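Fructosyl amine:oxygen oxidoreductase (Neosartorya fumigata, PDB 4WCT) oxidises fructosyl amines (Amadori products) with oxygen, using a bound flavin-adenine dinucleotide, and so acts as a deglycating enzyme. Local coordinates at residues P254-L259 with I357-D362; A324-P329 with L352-I357. One frame throughout, in Å; residues are numbered along the deposited sequence.

Following the chain from its N terminus, 254-259 comes first, on strand 253-263 of the large mixed sheet. The chain then runs through strand 295-310 and strand 318-320 into the loop 324-329, makes helix 330-343 and returns along strand 352-362. Interaction 2 closes the short loop around that helix, with 22 residues between its segments; interaction 1 closes the larger one of 97 residues, so interaction 2 is nested inside it. Both use strand 352-362 and share Ile357. One pairs it with its sheet neighbour beside the FAD, the other lays a loop against it, and Ile328 of that loop also touches Thr258.

Interaction 1: residues P254-L259 with I357-D362; sequences PTAWTL and ICWDAD. With FAD (flavin-adenine dinucleotide), chain C.
Strands 254-259 and 357-362 run antiparallel, at 141° between their directions, and the hydrogen-bonded pairs Thr255-Asp360 and Trp257-Cys358 each exchange two backbone bonds, all four 2.9 Å between N and O. Pro254, Ala256, Thr258, Ile357, Trp359 and Ala361 share one face of the sheet. There the methyl of Ala256 sits over the six-membered ring of Trp359, a CH-pi contact with CB 3.6 Å from the ring centroid and 9° off its normal. The same indole brings its edge to the carbonyl of Pro254, with CZ3 3.7 Å from Pro254 O, while its NE1 bonds to Phe323 O. On the other face Trp257, Cys358 and Asp360 meet the flavin. Trp257 turns its edge to both Asp362 OD2, 3.7 Å from CH2, and the flavin methyl C8M, and its NE1 is held by His302 O. That Asp362 oxygen is salt-bridged to Arg253 and Arg434. Asp360, its CG anti to the backbone N (chi1 -155°), reaches the ribityl chain: OD2 accepts a 2.6 Å hydrogen bond from FAD O3', with Gly387 N as a second donor. Cys358 SG lies 2.2 Å from FAD C8M, closer than van der Waals contact allows; the distance is doubtful, but probably marks a thioether, 8-alpha-S-cysteinyl FAD as in the related sarcosine oxidase family. Asp360 thus holds the ribityl chain, and Cys358 probably tethers the isoalloxazine through C8M.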
loop_
_atom_site.group_PDB
_atom_site.type_symbol
_atom_site.label_atom_id
_atom_site.label_comp_id
_atom_site.label_asym_id
_atom_site.label_seq_id
_atom_site.Cartn_x
_atom_site.Cartn_y
_atom_site.Cartn_z
ATOM N N PRO A 254 -5.292 -9.512 6.337
ATOM C CA PRO A 254 -5.790 -8.154 6.212
ATOM C C PRO A 254 -5.488 -7.350 7.475
ATOM O O PRO A 254 -5.820 -7.777 8.573
ATOM C CB PRO A 254 -7.298 -8.335 6.014
ATOM C CG PRO A 254 -7.427 -9.703 5.406
ATOM C CD PRO A 254 -6.341 -10.513 6.067
ATOM N N THR A 255 -4.886 -6.184 7.300
ATOM C CA THR A 255 -4.334 -5.406 8.410
ATOM C C THR A 255 -4.501 -3.926 8.086
ATOM O O THR A 255 -4.390 -3.542 6.923
ATOM C CB THR A 255 -2.830 -5.728 8.635
ATOM O OG1 THR A 255 -2.600 -7.134 8.597
ATOM C CG2 THR A 255 -2.299 -5.167 9.945
ATOM N N ALA A 256 -4.845 -3.135 9.110
ATOM C CA ALA A 256 -5.143 -1.710 8.943
ATOM C C ALA A 256 -4.148 -0.797 9.618
ATOM O O ALA A 256 -3.703 -1.048 10.744
ATOM C CB ALA A 256 -6.529 -1.396 9.437
ATOM N N TRP A 257 -3.856 0.311 8.931
ATOM C CA TRP A 257 -3.175 1.428 9.512
ATOM C C TRP A 257 -4.018 2.684 9.484
ATOM O O TRP A 257 -5.178 2.646 9.065
ATOM C CB TRP A 257 -1.868 1.594 8.758
ATOM C CG TRP A 257 -0.922 0.514 9.156
ATOM C CD1 TRP A 257 -0.055 0.539 10.223
ATOM C CD2 TRP A 257 -0.835 -0.795 8.596
ATOM N NE1 TRP A 257 0.561 -0.680 10.360
ATOM C CE2 TRP A 257 0.108 -1.525 9.374
ATOM C CE3 TRP A 257 -1.377 -1.399 7.462
ATOM C CZ2 TRP A 257 0.425 -2.867 9.099
ATOM C CZ3 TRP A 257 -1.096 -2.751 7.221
ATOM C CH2 TRP A 257 -0.204 -3.468 8.045
ATOM N N THR A 258 -3.523 3.719 10.152
ATOM C CA THR A 258 -4.329 4.853 10.549
ATOM C C THR A 258 -3.688 6.150 10.045
ATOM O O THR A 258 -2.453 6.290 10.031
ATOM C CB THR A 258 -4.441 4.905 12.095
ATOM O OG1 THR A 258 -3.168 4.556 12.666
ATOM C CG2 THR A 258 -5.486 3.910 12.560
ATOM N N LEU A 259 -4.515 7.069 9.565
ATOM C CA LEU A 259 -4.035 8.328 9.022
ATOM C C LEU A 259 -4.969 9.442 9.427
ATOM O O LEU A 259 -6.157 9.234 9.599
ATOM C CB LEU A 259 -3.889 8.261 7.505
ATOM C CG LEU A 259 -5.162 8.182 6.661
ATOM C CD1 LEU A 259 -5.746 9.549 6.326
ATOM C CD2 LEU A 259 -4.895 7.427 5.361
ATOM N N ILE A 357 -9.205 4.754 8.715
ATOM C CA ILE A 357 -8.457 3.526 8.652
ATOM C C ILE A 357 -8.272 3.099 7.189
ATOM O O ILE A 357 -9.081 3.430 6.332
ATOM C CB ILE A 357 -9.064 2.419 9.509
ATOM C CG1 ILE A 357 -10.434 1.967 9.003
ATOM C CG2 ILE A 357 -9.113 2.898 10.970
ATOM C CD1 ILE A 357 -11.050 0.849 9.820
ATOM N N CYS A 358 -7.190 2.372 6.937
ATOM C CA CYS A 358 -6.767 2.043 5.578
ATOM C C CYS A 358 -6.256 0.601 5.634
ATOM O O CYS A 358 -5.389 0.287 6.463
ATOM C CB CYS A 358 -5.659 3.037 5.197
ATOM S SG CYS A 358 -4.693 2.702 3.720
ATOM N N TRP A 359 -6.722 -0.257 4.729
ATOM C CA TRP A 359 -6.438 -1.671 4.800
ATOM C C TRP A 359 -5.487 -2.117 3.706
ATOM O O TRP A 359 -5.695 -1.802 2.522
ATOM C CB TRP A 359 -7.736 -2.475 4.660
ATOM C CG TRP A 359 -8.610 -2.322 5.881
ATOM C CD1 TRP A 359 -9.569 -1.375 6.105
ATOM C CD2 TRP A 359 -8.603 -3.171 7.039
ATOM N NE1 TRP A 359 -10.159 -1.584 7.315
ATOM C CE2 TRP A 359 -9.619 -2.695 7.908
ATOM C CE3 TRP A 359 -7.921 -4.325 7.375
ATOM C CZ2 TRP A 359 -9.900 -3.298 9.142
ATOM C CZ3 TRP A 359 -8.191 -4.921 8.608
ATOM C CH2 TRP A 359 -9.152 -4.398 9.480
ATOM N N ASP A 360 -4.549 -2.960 4.091
ATOM C CA ASP A 360 -3.734 -3.726 3.131
ATOM C C ASP A 360 -3.756 -5.187 3.584
ATOM O O ASP A 360 -4.491 -5.549 4.518
ATOM C CB ASP A 360 -2.317 -3.199 3.137
ATOM C CG ASP A 360 -1.549 -3.447 1.818
ATOM O OD1 ASP A 360 -1.972 -4.268 0.955
ATOM O OD2 ASP A 360 -0.374 -2.954 1.728
ATOM N N ALA A 361 -2.982 -6.026 2.908
ATOM C CA ALA A 361 -2.765 -7.379 3.407
ATOM C C ALA A 361 -1.304 -7.789 3.339
ATOM O O ALA A 361 -0.630 -7.553 2.327
ATOM C CB ALA A 361 -3.657 -8.369 2.646
ATOM N N ASP A 362 -0.818 -8.364 4.445
ATOM C CA ASP A 362 0.541 -8.833 4.590
ATOM C C ASP A 362 0.624 -10.330 4.263
ATOM O O ASP A 362 -0.187 -11.136 4.746
ATOM C CB ASP A 362 1.046 -8.650 6.015
ATOM C CG ASP A 362 1.308 -7.211 6.380
ATOM O OD1 ASP A 362 1.850 -6.439 5.543
ATOM O OD2 ASP A 362 1.042 -6.889 7.560
HETATM P PA FAD C . -6.187 -1.326 -3.050
HETATM O O1A FAD C . -5.473 -0.115 -3.577
HETATM O O2A FAD C . -6.768 -1.330 -1.671
HETATM O O5B FAD C . -7.317 -1.653 -4.093
HETATM C C5B FAD C . -8.193 -2.768 -3.870
HETATM C C4B FAD C . -9.461 -2.533 -4.684
HETATM O O4B FAD C . -10.276 -3.749 -4.659
HETATM C C3B FAD C . -10.337 -1.396 -4.167
HETATM O O3B FAD C . -10.609 -0.415 -5.180
HETATM C C2B FAD C . -11.619 -2.102 -3.717
HETATM O O2B FAD C . -12.808 -1.320 -3.789
HETATM C C1B FAD C . -11.623 -3.347 -4.607
HETATM N N9A FAD C . -12.432 -4.440 -4.023
HETATM C C8A FAD C . -12.557 -4.773 -2.726
HETATM N N7A FAD C . -13.438 -5.789 -2.579
HETATM C C5A FAD C . -13.803 -6.151 -3.837
HETATM C C6A FAD C . -14.752 -7.107 -4.395
HETATM N N6A FAD C . -15.438 -7.940 -3.594
HETATM N N1A FAD C . -14.922 -7.091 -5.734
HETATM C C2A FAD C . -14.239 -6.290 -6.563
HETATM N N3A FAD C . -13.383 -5.359 -6.108
HETATM C C4A FAD C . -13.152 -5.264 -4.776
HETATM N N1 FAD C . 2.582 1.679 0.181
HETATM C C2 FAD C . 3.686 2.349 -0.303
HETATM O O2 FAD C . 4.217 1.904 -1.318
HETATM N N3 FAD C . 4.097 3.500 0.235
HETATM C C4 FAD C . 3.550 3.996 1.365
HETATM O O4 FAD C . 3.915 5.070 1.917
HETATM C C4X FAD C . 2.399 3.326 1.946
HETATM N N5 FAD C . 1.804 3.806 3.071
HETATM C C5X FAD C . 0.588 3.292 3.433
HETATM C C6 FAD C . -0.174 3.894 4.429
HETATM C C7 FAD C . -1.349 3.302 4.854
HETATM C C7M FAD C . -2.180 4.002 5.868
HETATM C C8 FAD C . -1.815 2.073 4.198
HETATM C C8M FAD C . -3.091 1.414 4.575
HETATM C C9 FAD C . -1.125 1.529 3.144
HETATM C C9A FAD C . 0.091 2.061 2.769
HETATM N N10 FAD C . 0.845 1.454 1.761
HETATM C C10 FAD C . 1.960 2.135 1.269
HETATM C "C1'" FAD C . 0.495 0.209 1.092
HETATM C "C2'" FAD C . -0.261 0.425 -0.210
HETATM O "O2'" FAD C . -1.292 1.365 0.059
HETATM C "C3'" FAD C . -0.846 -0.919 -0.662
HETATM O "O3'" FAD C . 0.161 -1.939 -0.596
HETATM C "C4'" FAD C . -1.426 -0.838 -2.077
HETATM O "O4'" FAD C . -2.193 0.357 -2.211
HETATM C "C5'" FAD C . -2.336 -2.044 -2.278
HETATM O "O5'" FAD C . -2.847 -2.010 -3.610
HETATM P P FAD C . -4.016 -3.029 -4.032
HETATM O O1P FAD C . -4.383 -2.729 -5.468
HETATM O O2P FAD C . -3.563 -4.409 -3.620
HETATM O O3P FAD C . -5.234 -2.599 -3.080
#

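Interaction 2: residues A324-P329 with L352-I357; sequences AKHQIP and LSFARI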
loop_
_atom_site.group_PDB
_atom_site.type_symbol
_atom_site.label_atom_id
_atom_site.label_comp_id
_atom_site.label_asym_id
_atom_site.label_seq_id
_atom_site.Cartn_x
_atom_site.Cartn_y
_atom_site.Cartn_z
ATOM N N ALA A 324 -14.853 -0.450 6.614
ATOM C CA ALA A 324 -14.460 0.944 6.299
ATOM C C ALA A 324 -14.863 1.892 7.411
ATOM O O ALA A 324 -15.922 1.713 8.049
ATOM C CB ALA A 324 -15.121 1.356 4.989
ATOM N N LYS A 325 -14.015 2.892 7.696
ATOM C CA LYS A 325 -14.371 3.934 8.649
ATOM C C LYS A 325 -13.525 5.176 8.430
ATOM O O LYS A 325 -12.283 5.078 8.348
ATOM C CB LYS A 325 -14.192 3.446 10.090
ATOM C CG LYS A 325 -14.909 4.293 11.115
ATOM C CD LYS A 325 -15.163 3.519 12.395
ATOM C CE LYS A 325 -15.763 4.400 13.464
ATOM N NZ LYS A 325 -17.235 4.494 13.387
ATOM N N HIS A 326 -14.213 6.320 8.314
ATOM C CA HIS A 326 -13.593 7.631 8.244
ATOM C C HIS A 326 -13.425 8.282 9.616
ATOM O O HIS A 326 -13.880 9.401 9.856
ATOM C CB HIS A 326 -14.368 8.530 7.309
ATOM C CG HIS A 326 -14.131 8.211 5.871
ATOM N ND1 HIS A 326 -14.478 9.085 4.861
ATOM C CD2 HIS A 326 -13.344 7.269 5.297
ATOM C CE1 HIS A 326 -14.016 8.617 3.709
ATOM N NE2 HIS A 326 -13.394 7.474 3.943
ATOM N N GLN A 327 -12.928 7.478 10.540
ATOM C CA GLN A 327 -12.385 7.946 11.827
ATOM C C GLN A 327 -11.202 7.043 12.144
ATOM O O GLN A 327 -11.011 6.029 11.484
ATOM C CB GLN A 327 -13.432 7.800 12.960
ATOM C CG GLN A 327 -14.767 8.536 12.794
ATOM C CD GLN A 327 -14.686 10.042 12.688
ATOM O OE1 GLN A 327 -13.672 10.672 12.994
ATOM N NE2 GLN A 327 -15.813 10.649 12.272
ATOM N N ILE A 328 -10.440 7.369 13.190
ATOM C CA ILE A 328 -9.400 6.483 13.692
ATOM C C ILE A 328 -9.544 6.332 15.197
ATOM O O ILE A 328 -10.233 7.159 15.839
ATOM C CB ILE A 328 -7.954 6.964 13.359
ATOM C CG1 ILE A 328 -7.658 8.325 13.998
ATOM C CG2 ILE A 328 -7.747 6.935 11.833
ATOM C CD1 ILE A 328 -6.264 8.846 13.700
ATOM N N PRO A 329 -8.983 5.251 15.748
ATOM C CA PRO A 329 -9.071 5.174 17.198
ATOM C C PRO A 329 -8.427 6.378 17.875
ATOM O O PRO A 329 -7.410 6.904 17.420
ATOM C CB PRO A 329 -8.346 3.863 17.532
ATOM C CG PRO A 329 -8.523 3.030 16.301
ATOM C CD PRO A 329 -8.377 4.029 15.179
ATOM N N LEU A 352 -8.148 17.834 13.958
ATOM C CA LEU A 352 -8.083 16.992 12.781
ATOM C C LEU A 352 -9.209 17.389 11.849
ATOM O O LEU A 352 -10.348 17.588 12.279
ATOM C CB LEU A 352 -8.215 15.516 13.148
ATOM C CG LEU A 352 -7.189 14.952 14.111
ATOM C CD1 LEU A 352 -7.446 13.450 14.244
ATOM C CD2 LEU A 352 -5.753 15.262 13.661
ATOM N N SER A 353 -8.903 17.429 10.555
ATOM C CA SER A 353 -9.893 17.736 9.550
ATOM C C SER A 353 -10.469 16.515 8.871
ATOM O O SER A 353 -11.506 16.592 8.155
ATOM C CB SER A 353 -9.308 18.701 8.541
ATOM O OG SER A 353 -8.253 18.120 7.817
ATOM N N PHE A 354 -9.737 15.404 8.983
ATOM C CA PHE A 354 -10.092 14.124 8.331
ATOM C C PHE A 354 -9.301 13.033 9.020
ATOM O O PHE A 354 -8.180 13.272 9.449
ATOM C CB PHE A 354 -9.728 14.141 6.866
ATOM C CG PHE A 354 -10.107 12.880 6.124
ATOM C CD1 PHE A 354 -11.436 12.563 5.903
ATOM C CD2 PHE A 354 -9.127 12.006 5.677
ATOM C CE1 PHE A 354 -11.783 11.385 5.229
ATOM C CE2 PHE A 354 -9.465 10.824 5.053
ATOM C CZ PHE A 354 -10.787 10.511 4.826
ATOM N N ALA A 355 -9.850 11.820 9.061
ATOM C CA ALA A 355 -9.074 10.672 9.479
ATOM C C ALA A 355 -9.739 9.400 8.952
ATOM O O ALA A 355 -10.965 9.370 8.752
ATOM C CB ALA A 355 -8.961 10.617 11.002
ATOM N N ARG A 356 -8.943 8.367 8.689
ATOM C CA ARG A 356 -9.511 7.090 8.314
ATOM C C ARG A 356 -8.595 5.933 8.665
ATOM O O ARG A 356 -7.342 6.069 8.718
ATOM C CB ARG A 356 -9.909 7.039 6.825
ATOM C CG ARG A 356 -8.819 6.757 5.816
ATOM C CD ARG A 356 -9.410 6.746 4.426
ATOM N NE ARG A 356 -8.469 6.379 3.357
ATOM C CZ ARG A 356 -8.335 5.153 2.837
ATOM N NH1 ARG A 356 -8.907 4.086 3.369
ATOM N NH2 ARG A 356 -7.628 5.006 1.743
ATOM N N ILE A 357 -9.205 4.754 8.715
ATOM C CA ILE A 357 -8.457 3.526 8.652
ATOM C C ILE A 357 -8.272 3.099 7.189
ATOM O O ILE A 357 -9.081 3.430 6.332
ATOM C CB ILE A 357 -9.064 2.419 9.509
ATOM C CG1 ILE A 357 -10.434 1.967 9.003
ATOM C CG2 ILE A 357 -9.113 2.898 10.970
ATOM C CD1 ILE A 357 -11.050 0.849 9.820
HETATM O O HOH W 1 -11.813 3.004 5.815
HETATM O O HOH W 2 -12.823 11.993 9.026
#
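His326 offers a ring face to the edge of Phe354, a T-shaped pair with centroids 5.0 Å apart and planes at 80°. The phenyl comes in by its CE1 and CZ corner: CZ stands over the centre of the imidazole, and CE1 is 3.6 Å from His326 ND1. A fully extended first torsion (chi1 -178°) carries the Phe354 ring there. The imidazole thus sits in the groove between the Phe354 ring and the aliphatic chain of Arg356, whose CB is 3.8 Å from His326 CD2 and whose CD also borders the ring, before the guanidinium leaves for the carbonyls of Ala65 and Asn68. On the other side of the strand, the hollow over the small Ala355 takes Ile328: its CG1 and CG2 branches both press on Ala355 CB, at 4.0 Å each, and CG2 also lies 3.3 Å from Arg356 O. Next along, Ile357 sends its two branches apart: CD1 lies against Lys325 CB at 4.1 Å, and CG2 touches Pro329 CD at 4.4 Å. The backbones meet through one direct hydrogen bond, Ile357 N to Lys325 O at 3.1 Å, and two waters add bridges, one joining Lys325 N to Ile357 O, the other His326 O to Ala355 N. The loop, with Pro329 at the N-cap position of helix 330-343, crosses strand 352-362 at Ala355 to Ile357; strand 253-263 borders that strand too, with Thr258 against Ile328 and Cys260 against Ala355.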